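TouB protein (PDB 2INC) is a small ubiquitin-like component of toluene o-xylene monooxygenase and probably contributes to the enzyme's monooxygenase activity. Local coordinates at residues M5-F8 against V13-L16; V17-E22 against D26-K31; H35-N38 against H42-P45; I48-R53 against G57-R62. All coordinates share one frame; numbering follows the deposited sequence.

Interaction 1. Residues M5-F8 against V13-L16; sequences MSNF and VIQL
The carboxamide of Asn7 meets Ile14 with one face: Ile14 CD1 stands almost straight above the amide carbon, 4.1 Å from Asn7 CG, and Ile14 CG1 lies 3.7 Å from Asn7 OD1. At the amino end of the same group, ND2 is hydrogen-bonded to Asp78 and to the backbone of another protein's chain, whereas the buried OD1 has no partner. With chi1 of Ile14 at -49°, CG1 lies beside the backbone N and turns to Asn7 while CG2 reaches the other way, to Met5 CB at 3.7 Å. An alanine in place of Ile14 is likely to open a gap between Met5 and Asn7 and take away the packing that CG1 and CD1 give the amide. Met5 bends at chi2 (-54°), which carries SD back over the opposing strand, 3.9 Å from Leu16 CB. The backbones form an antiparallel hairpin in which Ser6 and Gln15 are the hydrogen-bonded pair: Ser6 N donates to Gln15 O at 2.7 Å and Gln15 N to Ser6 O at 3.0 Å. Strand 2-8 lies between strands 14-19 and 76-82, and Ser6 packs on Cys32 of helix 25-33; along the outer edge of strand 14-19, Ile14 and Leu16 make backbone hydrogen bonds to another protein's chain.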
loop_
_atom_site.group_PDB
_atom_site.type_symbol
_atom_site.label_atom_id
_atom_site.label_comp_id
_atom_site.label_asym_id
_atom_site.label_seq_id
_atom_site.Cartn_x
_atom_site.Cartn_y
_atom_site.Cartn_z
ATOM N N MET C 5 -29.116 47.156 -8.327
ATOM C CA MET C 5 -27.836 46.658 -7.780
ATOM C C MET C 5 -27.042 47.818 -7.165
ATOM O O MET C 5 -26.685 48.800 -7.838
ATOM C CB MET C 5 -26.966 45.960 -8.882
ATOM C CG MET C 5 -27.671 44.779 -9.623
ATOM S SD MET C 5 -28.325 43.535 -8.504
ATOM C CE MET C 5 -28.778 42.222 -9.650
ATOM N N SER C 6 -26.740 47.675 -5.893
ATOM C CA SER C 6 -26.135 48.731 -5.104
ATOM C C SER C 6 -24.663 48.490 -4.991
ATOM O O SER C 6 -24.278 47.473 -4.441
ATOM C CB SER C 6 -26.751 48.656 -3.697
ATOM O OG SER C 6 -26.013 49.455 -2.782
ATOM N N ASN C 7 -23.859 49.419 -5.508
ATOM C CA ASN C 7 -22.422 49.441 -5.374
ATOM C C ASN C 7 -22.101 50.578 -4.358
ATOM O O ASN C 7 -21.954 51.754 -4.725
ATOM C CB ASN C 7 -21.791 49.774 -6.746
ATOM C CG ASN C 7 -20.285 49.617 -6.760
ATOM O OD1 ASN C 7 -19.707 48.907 -5.929
ATOM N ND2 ASN C 7 -19.635 50.259 -7.716
ATOM N N PHE C 8 -22.017 50.212 -3.083
ATOM C CA PHE C 8 -21.949 51.185 -2.009
ATOM C C PHE C 8 -20.506 51.631 -1.771
ATOM O O PHE C 8 -19.583 50.783 -1.767
ATOM C CB PHE C 8 -22.564 50.600 -0.743
ATOM C CG PHE C 8 -23.031 51.656 0.222
ATOM C CD1 PHE C 8 -24.371 52.055 0.237
ATOM C CD2 PHE C 8 -22.138 52.272 1.094
ATOM C CE1 PHE C 8 -24.825 53.043 1.131
ATOM C CE2 PHE C 8 -22.586 53.275 1.976
ATOM C CZ PHE C 8 -23.922 53.658 1.973
ATOM N N VAL C 13 -18.559 44.726 -2.351
ATOM C CA VAL C 13 -19.463 43.881 -3.120
ATOM C C VAL C 13 -20.676 44.649 -3.604
ATOM O O VAL C 13 -21.194 45.502 -2.892
ATOM C CB VAL C 13 -19.886 42.660 -2.282
ATOM C CG1 VAL C 13 -20.867 43.032 -1.145
ATOM C CG2 VAL C 13 -20.404 41.544 -3.176
ATOM N N ILE C 14 -21.125 44.347 -4.821
ATOM C CA ILE C 14 -22.394 44.871 -5.348
ATOM C C ILE C 14 -23.518 43.945 -4.862
ATOM O O ILE C 14 -23.333 42.707 -4.735
ATOM C CB ILE C 14 -22.344 45.014 -6.885
ATOM C CG1 ILE C 14 -21.035 45.762 -7.299
ATOM C CG2 ILE C 14 -23.581 45.691 -7.392
ATOM C CD1 ILE C 14 -20.940 46.174 -8.794
ATOM N N GLN C 15 -24.647 44.546 -4.482
ATOM C CA GLN C 15 -25.701 43.772 -3.849
ATOM C C GLN C 15 -27.030 44.090 -4.472
ATOM O O GLN C 15 -27.234 45.219 -4.983
ATOM C CB GLN C 15 -25.789 44.089 -2.368
ATOM C CG GLN C 15 -24.540 43.789 -1.613
ATOM C CD GLN C 15 -24.648 44.249 -0.214
ATOM O OE1 GLN C 15 -24.421 45.445 0.076
ATOM N NE2 GLN C 15 -25.028 43.320 0.696
ATOM N N LEU C 16 -27.942 43.115 -4.413
ATOM C CA LEU C 16 -29.299 43.345 -4.900
ATOM C C LEU C 16 -30.108 44.075 -3.799
ATOM O O LEU C 16 -30.155 43.617 -2.663
ATOM C CB LEU C 16 -29.966 42.022 -5.274
ATOM C CG LEU C 16 -31.492 42.045 -5.553
ATOM C CD1 LEU C 16 -31.848 42.812 -6.857
ATOM C CD2 LEU C 16 -32.033 40.640 -5.605
HETATM O O HOH W 1 -22.890 47.127 -1.684
#

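Interaction 2. Residues V17-E22 against D26-K31; sequences VPVDTE and DQVAEK
Val19 and Val28 join the second strand of the ubiquitin-like (beta-grasp) fold to its helix, the two running roughly antiparallel (151°) with local axes 8.8 Å apart. The apolar contact is small. Val19 CG1 lies 3.9 Å from both Val28 CG1 and Val28 CG2, and it points there because chi1 of -65° sets it beside the backbone N. One turn further along the helix, Val17 CG1 rests against the backbone at Lys31 C (3.9 Å). The polar part belongs to Lys31, whose side chain is extended beyond CG and lies along the strand: CD passes Pro18 O at 4.0 Å and NZ arrives 3.5 Å from Asp20 N. No hydrogen bond spans the two segments. Instead NZ forms a salt bridge with Asp23 OD2, the same oxygen that accepts from Asp20 N, so one carboxylate ties the strand end to the helix. A methionine at Lys31 would probably leave Asp23 without its charged mate and weaken that tie. Within segment 17-22 the chain turns on its own side chain in an Asx turn: Glu22 N donates to Asp20 OD2 at 2.8 Å, meeting this oxygen on its anti side, 30° out of the carboxylate plane.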
loop_
_atom_site.group_PDB
_atom_site.type_symbol
_atom_site.label_atom_id
_atom_site.label_comp_id
_atom_site.label_asym_id
_atom_site.label_seq_id
_atom_site.Cartn_x
_atom_site.Cartn_y
_atom_site.Cartn_z
ATOM N N VAL C 17 -30.740 45.185 -4.153
ATOM C CA VAL C 17 -31.531 45.982 -3.201
ATOM C C VAL C 17 -32.835 46.351 -3.927
ATOM O O VAL C 17 -32.803 47.088 -4.922
ATOM C CB VAL C 17 -30.781 47.258 -2.769
ATOM C CG1 VAL C 17 -31.634 48.108 -1.851
ATOM C CG2 VAL C 17 -29.495 46.909 -2.055
ATOM N N PRO C 18 -33.958 45.772 -3.490
ATOM C CA PRO C 18 -35.240 46.202 -4.040
ATOM C C PRO C 18 -35.571 47.611 -3.551
ATOM O O PRO C 18 -35.357 47.949 -2.376
ATOM C CB PRO C 18 -36.240 45.181 -3.481
ATOM C CG PRO C 18 -35.603 44.591 -2.294
ATOM C CD PRO C 18 -34.102 44.717 -2.472
ATOM N N VAL C 19 -35.998 48.457 -4.465
ATOM C CA VAL C 19 -36.422 49.796 -4.089
ATOM C C VAL C 19 -37.849 49.925 -4.612
ATOM O O VAL C 19 -38.361 48.989 -5.212
ATOM C CB VAL C 19 -35.501 50.906 -4.683
ATOM C CG1 VAL C 19 -34.097 50.815 -4.121
ATOM C CG2 VAL C 19 -35.472 50.871 -6.189
ATOM N N ASP C 20 -38.487 51.067 -4.382
ATOM C CA ASP C 20 -39.818 51.331 -4.937
ATOM C C ASP C 20 -39.739 52.372 -6.043
ATOM O O ASP C 20 -38.926 53.281 -5.953
ATOM C CB ASP C 20 -40.710 51.876 -3.839
ATOM C CG ASP C 20 -42.162 51.865 -4.237
ATOM O OD1 ASP C 20 -42.817 50.800 -4.070
ATOM O OD2 ASP C 20 -42.624 52.928 -4.716
ATOM N N THR C 21 -40.575 52.259 -7.075
ATOM C CA THR C 21 -40.586 53.250 -8.173
ATOM C C THR C 21 -40.923 54.685 -7.682
ATOM O O THR C 21 -40.554 55.685 -8.309
ATOM C CB THR C 21 -41.560 52.814 -9.314
ATOM O OG1 THR C 21 -42.847 52.479 -8.764
ATOM C CG2 THR C 21 -41.033 51.577 -10.042
ATOM N N GLU C 22 -41.562 54.760 -6.519
ATOM C CA GLU C 22 -41.871 56.037 -5.868
ATOM C C GLU C 22 -40.762 56.606 -4.947
ATOM O O GLU C 22 -40.862 57.744 -4.476
ATOM C CB GLU C 22 -43.196 55.887 -5.106
ATOM C CG GLU C 22 -44.367 55.455 -5.996
ATOM C CD GLU C 22 -44.463 56.301 -7.271
ATOM O OE1 GLU C 22 -44.505 55.719 -8.398
ATOM O OE2 GLU C 22 -44.464 57.549 -7.142
ATOM N N ASP C 26 -32.782 59.885 -2.153
ATOM C CA ASP C 26 -32.502 59.837 -0.733
ATOM C C ASP C 26 -33.024 58.541 -0.106
ATOM O O ASP C 26 -32.343 57.931 0.746
ATOM C CB ASP C 26 -33.162 61.048 -0.011
ATOM C CG ASP C 26 -32.316 62.315 -0.078
ATOM O OD1 ASP C 26 -31.145 62.242 -0.486
ATOM O OD2 ASP C 26 -32.808 63.405 0.305
ATOM N N GLN C 27 -34.235 58.132 -0.478
ATOM C CA GLN C 27 -34.823 56.926 0.136
ATOM C C GLN C 27 -34.209 55.633 -0.454
ATOM O O GLN C 27 -34.185 54.592 0.208
ATOM C CB GLN C 27 -36.333 56.887 -0.028
ATOM C CG GLN C 27 -37.006 58.016 0.748
ATOM C CD GLN C 27 -38.397 58.331 0.250
ATOM O OE1 GLN C 27 -38.623 58.528 -0.957
ATOM N NE2 GLN C 27 -39.351 58.402 1.191
ATOM N N VAL C 28 -33.734 55.726 -1.697
ATOM C CA VAL C 28 -32.969 54.618 -2.291
ATOM C C VAL C 28 -31.671 54.422 -1.527
ATOM O O VAL C 28 -31.353 53.297 -1.141
ATOM C CB VAL C 28 -32.689 54.875 -3.774
ATOM C CG1 VAL C 28 -31.659 53.901 -4.297
ATOM C CG2 VAL C 28 -33.977 54.735 -4.567
ATOM N N ALA C 29 -30.925 55.510 -1.302
ATOM C CA ALA C 29 -29.643 55.441 -0.589
ATOM C C ALA C 29 -29.830 54.856 0.806
ATOM O O ALA C 29 -29.012 54.040 1.286
ATOM C CB ALA C 29 -28.976 56.812 -0.548
ATOM N N GLU C 30 -30.925 55.241 1.454
ATOM C CA GLU C 30 -31.303 54.664 2.749
ATOM C C GLU C 30 -31.421 53.143 2.681
ATOM O O GLU C 30 -30.824 52.423 3.490
ATOM C CB GLU C 30 -32.636 55.282 3.218
ATOM C CG GLU C 30 -33.314 54.592 4.387
ATOM C CD GLU C 30 -32.615 54.862 5.735
ATOM O OE1 GLU C 30 -31.545 55.547 5.736
ATOM O OE2 GLU C 30 -33.138 54.385 6.794
ATOM N N LYS C 31 -32.213 52.669 1.731
ATOM C CA LYS C 31 -32.432 51.261 1.510
ATOM C C LYS C 31 -31.129 50.524 1.226
ATOM O O LYS C 31 -30.895 49.472 1.784
ATOM C CB LYS C 31 -33.445 51.046 0.387
ATOM C CG LYS C 31 -34.885 51.067 0.905
ATOM C CD LYS C 31 -35.855 51.255 -0.224
ATOM C CE LYS C 31 -37.284 51.077 0.225
ATOM N NZ LYS C 31 -38.200 51.452 -0.906
#

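Interaction 3. Residues H35-N38 against H42-P45; sequences HSIN and HPQP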
loop_
_atom_site.group_PDB
_atom_site.type_symbol
_atom_site.label_atom_id
_atom_site.label_comp_id
_atom_site.label_asym_id
_atom_site.label_seq_id
_atom_site.Cartn_x
_atom_site.Cartn_y
_atom_site.Cartn_z
ATOM N N HIS C 35 -27.706 47.725 3.910
ATOM C CA HIS C 35 -26.990 46.487 3.590
ATOM C C HIS C 35 -25.481 46.684 3.616
ATOM O O HIS C 35 -24.739 45.740 3.305
ATOM C CB HIS C 35 -27.444 45.938 2.231
ATOM C CG HIS C 35 -28.859 45.452 2.233
ATOM N ND1 HIS C 35 -29.265 44.322 2.918
ATOM C CD2 HIS C 35 -29.976 45.970 1.669
ATOM C CE1 HIS C 35 -30.572 44.169 2.777
ATOM N NE2 HIS C 35 -31.027 45.155 2.024
ATOM N N SER C 36 -25.013 47.875 4.006
ATOM C CA SER C 36 -23.577 48.191 3.966
ATOM C C SER C 36 -23.075 48.954 5.188
ATOM O O SER C 36 -22.102 48.524 5.818
ATOM C CB SER C 36 -23.240 48.977 2.717
ATOM O OG SER C 36 -23.623 48.237 1.548
ATOM N N ILE C 37 -23.736 50.077 5.525
ATOM C CA ILE C 37 -23.312 50.906 6.682
ATOM C C ILE C 37 -23.486 50.083 7.960
ATOM O O ILE C 37 -24.541 49.430 8.148
ATOM C CB ILE C 37 -24.083 52.271 6.770
ATOM C CG1 ILE C 37 -23.855 53.157 5.529
ATOM C CG2 ILE C 37 -23.778 53.033 8.138
ATOM C CD1 ILE C 37 -22.455 53.760 5.391
ATOM N N ASN C 38 -22.465 50.099 8.828
ATOM C CA ASN C 38 -22.505 49.285 10.043
ATOM C C ASN C 38 -22.497 47.764 9.787
ATOM O O ASN C 38 -22.735 46.973 10.711
ATOM C CB ASN C 38 -23.713 49.652 10.925
ATOM C CG ASN C 38 -23.523 50.985 11.615
ATOM O OD1 ASN C 38 -22.427 51.273 12.149
ATOM N ND2 ASN C 38 -24.558 51.830 11.567
ATOM N N HIS C 42 -18.180 52.065 7.733
ATOM C CA HIS C 42 -18.450 52.943 8.896
ATOM C C HIS C 42 -19.306 54.096 8.410
ATOM O O HIS C 42 -19.098 54.562 7.301
ATOM C CB HIS C 42 -17.174 53.557 9.472
ATOM C CG HIS C 42 -16.161 52.568 9.968
ATOM N ND1 HIS C 42 -15.105 52.129 9.190
ATOM C CD2 HIS C 42 -16.030 51.949 11.170
ATOM C CE1 HIS C 42 -14.367 51.284 9.893
ATOM N NE2 HIS C 42 -14.909 51.152 11.095
ATOM N N PRO C 43 -20.244 54.583 9.254
ATOM C CA PRO C 43 -20.999 55.823 8.973
ATOM C C PRO C 43 -20.089 57.028 8.674
ATOM O O PRO C 43 -18.914 57.069 9.110
ATOM C CB PRO C 43 -21.737 56.093 10.282
ATOM C CG PRO C 43 -21.855 54.744 10.958
ATOM C CD PRO C 43 -20.627 53.969 10.547
ATOM N N GLN C 44 -20.618 57.992 7.926
ATOM C CA GLN C 44 -19.943 59.264 7.732
ATOM C C GLN C 44 -20.993 60.366 7.892
ATOM O O GLN C 44 -21.509 60.868 6.882
ATOM C CB GLN C 44 -19.312 59.353 6.350
ATOM C CG GLN C 44 -18.145 58.427 6.130
ATOM C CD GLN C 44 -17.376 58.754 4.858
ATOM O OE1 GLN C 44 -17.265 59.920 4.461
ATOM N NE2 GLN C 44 -16.838 57.716 4.205
ATOM N N PRO C 45 -21.305 60.758 9.159
ATOM C CA PRO C 45 -22.449 61.673 9.379
ATOM C C PRO C 45 -22.139 63.147 9.050
ATOM O O PRO C 45 -23.030 63.989 9.086
ATOM C CB PRO C 45 -22.819 61.458 10.861
ATOM C CG PRO C 45 -21.792 60.446 11.420
ATOM C CD PRO C 45 -20.641 60.409 10.430
#
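Ile37 and Asn38 meet His42 and Pro43 in the loop between helix 25-33 and strand 48-53, without strand pairing; the closest alpha carbons are Asn38 CA and His42 CA at 5.6 Å, and Asn38 has a positive phi of 66° where the chain turns. No hydrogen bond crosses; the contact is made by the side chains of Ile37 and Asn38 against Pro43 and the carbonyl of His42. Ile37 uses two branches. Its CG2 presses on the proline ring, 3.8 Å from Pro43 CG, while CD1 reaches past to the preceding peptide, 3.9 Å from His42 O. The split follows from the torsions: chi1 of -61° turns CG1 to the side of the backbone N and CG2 to that of the carbonyl carbon, and chi2 of -71° bends CD1 back. Asn38 approaches the same ring at about a right angle. Its OD1 lies 3.6 Å from Pro43 CD and 3.7 Å from Pro43 CG, with ND2 at 4.0 Å from Pro43 CG, so the amide borders the ring's outer carbons while Ile37 also touches CG. Beneath, Ile37 packs on Phe8 and Phe81, which places this loop over one end of the sheet; His42 turns away and packs on an apolar side chain of another protein's chain. The chemistry is thus apolar and van der Waals contact over 158 Å², with no directional bond across it.

Interaction 4. Residues I48-R53 against G57-R62; sequences ILRVRR and GTLFPR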
loop_
_atom_site.group_PDB
_atom_site.type_symbol
_atom_site.label_atom_id
_atom_site.label_comp_id
_atom_site.label_asym_id
_atom_site.label_seq_id
_atom_site.Cartn_x
_atom_site.Cartn_y
_atom_site.Cartn_z
ATOM N N ILE C 48 -23.396 63.355 2.987
ATOM C CA ILE C 48 -24.719 63.028 2.460
ATOM C C ILE C 48 -24.556 61.923 1.399
ATOM O O ILE C 48 -23.623 61.990 0.594
ATOM C CB ILE C 48 -25.423 64.306 1.945
ATOM C CG1 ILE C 48 -26.195 64.921 3.127
ATOM C CG2 ILE C 48 -26.314 64.033 0.728
ATOM C CD1 ILE C 48 -26.606 66.353 2.960
ATOM N N LEU C 49 -25.418 60.902 1.459
ATOM C CA LEU C 49 -25.371 59.793 0.489
ATOM C C LEU C 49 -26.028 60.191 -0.807
ATOM O O LEU C 49 -27.213 60.569 -0.822
ATOM C CB LEU C 49 -26.086 58.542 1.018
ATOM C CG LEU C 49 -25.589 57.986 2.338
ATOM C CD1 LEU C 49 -26.317 56.702 2.683
ATOM C CD2 LEU C 49 -24.099 57.766 2.238
ATOM N N ARG C 50 -25.280 60.119 -1.899
ATOM C CA ARG C 50 -25.848 60.410 -3.224
ATOM C C ARG C 50 -25.993 59.129 -4.087
ATOM O O ARG C 50 -25.344 58.114 -3.794
ATOM C CB ARG C 50 -24.990 61.470 -3.918
ATOM C CG ARG C 50 -25.010 62.814 -3.134
ATOM C CD ARG C 50 -26.448 63.341 -2.975
ATOM N NE ARG C 50 -27.110 63.554 -4.268
ATOM C CZ ARG C 50 -26.776 64.499 -5.152
ATOM N NH1 ARG C 50 -25.778 65.332 -4.893
ATOM N NH2 ARG C 50 -27.435 64.605 -6.300
ATOM N N VAL C 51 -26.832 59.183 -5.124
ATOM C CA VAL C 51 -27.003 58.058 -6.074
ATOM C C VAL C 51 -26.492 58.431 -7.484
ATOM O O VAL C 51 -26.969 59.409 -8.063
ATOM C CB VAL C 51 -28.498 57.613 -6.145
ATOM C CG1 VAL C 51 -28.668 56.368 -7.033
ATOM C CG2 VAL C 51 -29.044 57.320 -4.763
ATOM N N ARG C 52 -25.522 57.685 -8.039
ATOM C CA ARG C 52 -25.207 57.845 -9.468
ATOM C C ARG C 52 -25.265 56.543 -10.244
ATOM O O ARG C 52 -24.985 55.459 -9.702
ATOM C CB ARG C 52 -23.882 58.548 -9.730
ATOM C CG ARG C 52 -22.745 57.963 -9.034
ATOM C CD ARG C 52 -21.395 58.323 -9.653
ATOM N NE ARG C 52 -20.420 57.508 -8.932
ATOM C CZ ARG C 52 -19.132 57.801 -8.778
ATOM N NH1 ARG C 52 -18.623 58.910 -9.319
ATOM N NH2 ARG C 52 -18.351 56.978 -8.076
ATOM N N ARG C 53 -25.662 56.656 -11.502
ATOM C CA ARG C 53 -25.754 55.525 -12.393
ATOM C C ARG C 53 -24.329 55.006 -12.627
ATOM O O ARG C 53 -23.461 55.769 -13.059
ATOM C CB ARG C 53 -26.406 55.969 -13.695
ATOM C CG ARG C 53 -26.697 54.844 -14.673
ATOM C CD ARG C 53 -27.050 55.404 -16.049
ATOM N NE ARG C 53 -28.466 55.694 -16.077
ATOM C CZ ARG C 53 -29.026 56.793 -16.578
ATOM N NH1 ARG C 53 -28.288 57.762 -17.122
ATOM N NH2 ARG C 53 -30.352 56.919 -16.511
ATOM N N GLY C 57 -21.906 57.413 -14.866
ATOM C CA GLY C 57 -21.437 58.317 -13.800
ATOM C C GLY C 57 -22.395 59.480 -13.542
ATOM O O GLY C 57 -22.055 60.423 -12.832
ATOM N N THR C 58 -23.584 59.409 -14.143
ATOM C CA THR C 58 -24.628 60.423 -14.001
ATOM C C THR C 58 -25.104 60.481 -12.561
ATOM O O THR C 58 -25.554 59.463 -11.995
ATOM C CB THR C 58 -25.828 60.086 -14.897
ATOM O OG1 THR C 58 -25.474 60.309 -16.266
ATOM C CG2 THR C 58 -27.051 60.922 -14.546
ATOM N N LEU C 59 -25.017 61.685 -11.989
ATOM C CA LEU C 59 -25.481 61.962 -10.633
ATOM C C LEU C 59 -26.978 62.296 -10.638
ATOM O O LEU C 59 -27.417 63.145 -11.414
ATOM C CB LEU C 59 -24.644 63.099 -10.046
ATOM C CG LEU C 59 -24.772 63.515 -8.592
ATOM C CD1 LEU C 59 -24.664 62.323 -7.628
ATOM C CD2 LEU C 59 -23.684 64.577 -8.297
ATOM N N PHE C 60 -27.766 61.604 -9.809
ATOM C CA PHE C 60 -29.183 61.914 -9.706
ATOM C C PHE C 60 -29.411 62.883 -8.530
ATOM O O PHE C 60 -28.776 62.728 -7.470
ATOM C CB PHE C 60 -30.004 60.646 -9.501
ATOM C CG PHE C 60 -29.875 59.665 -10.615
ATOM C CD1 PHE C 60 -30.206 60.030 -11.914
ATOM C CD2 PHE C 60 -29.428 58.378 -10.371
ATOM C CE1 PHE C 60 -30.082 59.141 -12.973
ATOM C CE2 PHE C 60 -29.315 57.478 -11.416
ATOM C CZ PHE C 60 -29.650 57.868 -12.724
ATOM N N PRO C 61 -30.297 63.892 -8.706
ATOM C CA PRO C 61 -30.524 64.795 -7.555
ATOM C C PRO C 61 -31.253 64.073 -6.429
ATOM O O PRO C 61 -31.969 63.088 -6.694
ATOM C CB PRO C 61 -31.375 65.936 -8.144
ATOM C CG PRO C 61 -31.247 65.803 -9.623
ATOM C CD PRO C 61 -31.066 64.315 -9.885
ATOM N N ARG C 62 -31.079 64.561 -5.193
ATOM C CA ARG C 62 -31.592 63.871 -3.994
ATOM C C ARG C 62 -33.070 63.556 -4.082
ATOM O O ARG C 62 -33.501 62.508 -3.621
ATOM C CB ARG C 62 -31.280 64.648 -2.690
ATOM C CG ARG C 62 -29.788 64.813 -2.432
ATOM C CD ARG C 62 -29.492 65.606 -1.189
ATOM N NE ARG C 62 -30.049 64.934 -0.026
ATOM C CZ ARG C 62 -29.907 65.358 1.233
ATOM N NH1 ARG C 62 -29.228 66.460 1.471
ATOM N NH2 ARG C 62 -30.439 64.673 2.250
#
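A beta hairpin at the edge of the sheet pairs Arg52 with Leu59, their CA atoms 4.3 Å apart in an antiparallel non-hydrogen-bonded pair. Phe60 N donates to Val51 O at 2.9 Å; toward the turn, Arg53 N bonds to Thr58 O and Gly57 N to Arg53 O. A side chain adds a fourth bond: Arg50, bent at chi2 and chi3 (-58° and -59°), curls its NH2 onto Phe60 O at 2.6 Å, from above the carbonyl plane. Leu59 CD1 sits over one face of that guanidinium, 3.8 Å above its plane. Phe60 and Arg53 meet differently: Phe60 CZ lies 3.9 Å above the guanidinium plane of Arg53, toward its rim, with ring and guanidinium 86° apart, while Thr58 O is centred over a face of the ring. Arg53 NH1 is salt-bridged to Asp56. Further along, Ile48 CG2 lies 3.7 Å over a face of the Arg62 guanidinium. Arg62 NE is salt-bridged to Asp26 at the start of helix 25-33. On its other side strand 48-53 is bonded to strand 76-82, where Arg52 NE finds Asp78, and Val51 and Phe60 both pack on Met25 of the helix.

Overall arrangement
Interactions 1 and 2 share strand 14-19, with centres 13 Å apart, and touch where Ser6 CB meets Val17 CG2 at 3.6 Å. Interaction 4 forms the other hairpin of the same mixed sheet; it lies across the chain's centre from interaction 1, and strand 76-82 runs between them. Helix 25-33 bridges the halves: besides the Asp26 OD1–Arg62 NE salt bridge at 2.9 Å, Ala29 CB packs on Leu49 CB (3.7 Å), linking interactions 2 and 4. Interaction 3 lies peripherally, about 17 Å from interaction 4 between centres, and joins interaction 1 through Phe8 CE2 and Ile37 CD1 at 3.5 Å. Phe8 CZ also reaches Leu49 CD1 (3.9 Å), so its ring connects interactions 1, 3 and 4.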